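PDB 2EB0: manganese-dependent inorganic pyrophosphatase from Methanocaldococcus jannaschii, which hydrolyses inorganic pyrophosphate to two phosphate ions, using two manganese ions bound in each subunit. Local coordinates for residues D247-F251 / A263-N268. Residues are numbered along the deposited sequence; the frame is centred on the assembly and turned at random.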
loop_
_atom_site.group_PDB
_atom_site.type_symbol
_atom_site.label_atom_id
_atom_site.label_comp_id
_atom_site.label_asym_id
_atom_site.label_seq_id
_atom_site.Cartn_x
_atom_site.Cartn_y
_atom_site.Cartn_z
ATOM N N ASP B 247 -15.381 -20.618 0.754
ATOM C CA ASP B 247 -16.680 -20.198 1.247
ATOM C C ASP B 247 -17.508 -19.833 0.020
ATOM O O ASP B 247 -18.737 -19.971 0.021
ATOM C CB ASP B 247 -16.543 -18.993 2.174
ATOM C CG ASP B 247 -17.877 -18.527 2.718
ATOM O OD1 ASP B 247 -18.458 -17.575 2.149
ATOM O OD2 ASP B 247 -18.350 -19.128 3.711
ATOM N N LEU B 248 -16.813 -19.389 -1.031
ATOM C CA LEU B 248 -17.454 -18.996 -2.288
ATOM C C LEU B 248 -16.517 -18.981 -3.491
ATOM O O LEU B 248 -15.327 -18.647 -3.378
ATOM C CB LEU B 248 -18.070 -17.597 -2.161
ATOM C CG LEU B 248 -18.482 -16.900 -3.468
ATOM C CD1 LEU B 248 -19.721 -17.560 -4.075
ATOM C CD2 LEU B 248 -18.745 -15.424 -3.183
ATOM N N ILE B 249 -17.071 -19.335 -4.647
ATOM C CA ILE B 249 -16.323 -19.338 -5.899
ATOM C C ILE B 249 -17.175 -18.725 -7.011
ATOM O O ILE B 249 -18.358 -19.048 -7.165
ATOM C CB ILE B 249 -15.890 -20.766 -6.333
ATOM C CG1 ILE B 249 -14.755 -21.266 -5.434
ATOM C CG2 ILE B 249 -15.431 -20.747 -7.791
ATOM C CD1 ILE B 249 -14.192 -22.618 -5.836
ATOM N N VAL B 250 -16.555 -17.819 -7.759
ATOM C CA VAL B 250 -17.190 -17.126 -8.873
ATOM C C VAL B 250 -16.255 -17.299 -10.067
ATOM O O VAL B 250 -15.051 -17.059 -9.953
ATOM C CB VAL B 250 -17.342 -15.615 -8.578
ATOM C CG1 VAL B 250 -17.876 -14.885 -9.806
ATOM C CG2 VAL B 250 -18.255 -15.409 -7.383
ATOM N N PHE B 251 -16.802 -17.746 -11.195
ATOM C CA PHE B 251 -16.007 -17.925 -12.398
ATOM C C PHE B 251 -16.600 -17.044 -13.475
ATOM O O PHE B 251 -17.774 -17.187 -13.835
ATOM C CB PHE B 251 -16.030 -19.366 -12.875
ATOM C CG PHE B 251 -14.971 -19.669 -13.889
ATOM C CD1 PHE B 251 -13.662 -19.902 -13.489
ATOM C CD2 PHE B 251 -15.272 -19.683 -15.249
ATOM C CE1 PHE B 251 -12.664 -20.147 -14.426
ATOM C CE2 PHE B 251 -14.281 -19.924 -16.193
ATOM C CZ PHE B 251 -12.972 -20.156 -15.779
ATOM N N ALA B 263 -21.349 -14.818 -14.803
ATOM C CA ALA B 263 -20.771 -15.274 -13.554
ATOM C C ALA B 263 -21.369 -16.588 -13.085
ATOM O O ALA B 263 -22.584 -16.720 -12.986
ATOM C CB ALA B 263 -20.959 -14.214 -12.482
ATOM N N LEU B 264 -20.507 -17.564 -12.815
ATOM C CA LEU B 264 -20.944 -18.856 -12.295
ATOM C C LEU B 264 -20.773 -18.713 -10.788
ATOM O O LEU B 264 -19.700 -18.328 -10.319
ATOM C CB LEU B 264 -20.058 -19.989 -12.805
ATOM C CG LEU B 264 -19.940 -20.212 -14.315
ATOM C CD1 LEU B 264 -19.158 -21.498 -14.561
ATOM C CD2 LEU B 264 -21.317 -20.315 -14.946
ATOM N N VAL B 265 -21.823 -19.018 -10.030
ATOM C CA VAL B 265 -21.762 -18.862 -8.584
ATOM C C VAL B 265 -21.856 -20.171 -7.809
ATOM O O VAL B 265 -22.829 -20.913 -7.929
ATOM C CB VAL B 265 -22.863 -17.894 -8.109
ATOM C CG1 VAL B 265 -22.708 -17.610 -6.620
ATOM C CG2 VAL B 265 -22.779 -16.599 -8.901
ATOM N N VAL B 266 -20.831 -20.437 -7.005
ATOM C CA VAL B 266 -20.761 -21.656 -6.213
ATOM C C VAL B 266 -20.500 -21.363 -4.735
ATOM O O VAL B 266 -19.546 -20.652 -4.388
ATOM C CB VAL B 266 -19.634 -22.574 -6.727
ATOM C CG1 VAL B 266 -19.812 -23.977 -6.168
ATOM C CG2 VAL B 266 -19.626 -22.588 -8.246
ATOM N N GLY B 267 -21.342 -21.920 -3.865
ATOM C CA GLY B 267 -21.178 -21.708 -2.436
ATOM C C GLY B 267 -22.117 -20.657 -1.864
ATOM O O GLY B 267 -23.338 -20.786 -1.943
ATOM N N ASN B 268 -21.542 -19.598 -1.305
ATOM C CA ASN B 268 -22.323 -18.529 -0.698
ATOM C C ASN B 268 -23.018 -17.615 -1.713
ATOM O O ASN B 268 -22.645 -16.451 -1.867
ATOM C CB ASN B 268 -21.413 -17.695 0.206
ATOM C CG ASN B 268 -22.189 -16.829 1.165
ATOM O OD1 ASN B 268 -23.274 -16.350 0.842
ATOM N ND2 ASN B 268 -21.633 -16.607 2.349
#
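I249 and V266 exchange two backbone hydrogen bonds, N to O in each direction, both 2.8 Å. Two residues on, F251 and L264 repeat the pattern, with L264 N reaching F251 O at 2.9 Å. Between them, V250 and V265 form a non-hydrogen-bonded pair, though V250 CA carries a CH···O contact to L264 O (3.1 Å). The ladder ends with N268 N donating to D247 O at 3.1 Å.

Beyond it the polar side chains cross, carboxylate and amide planes 59° apart, and N268 ND2 weakly bonds D247 OD1. Each has a stronger partner: Y305 OH binds D247 OD1, while N268 OD1 takes M271 N as the N-cap of helix 269-275.

With CG of L248 trans to its N (chi1 166°), the side chain leans over the partner strand, CD1 3.1 Å from V266 O and 3.9 Å from V265 CG1. This side, with V250, A263 and V265, is covered by helices 269-275 and 293-306. I249, F251, L264 and V266 line the other face, where helix 230-243 packs. Opposite L248, G267 takes backbone angles (phi 100°) suited to a residue without a side chain.

This antiparallel beta hairpin pairs central strand 248-255 with its neighbour 260-267 in the mixed, helix-flanked DHHA2 sheet.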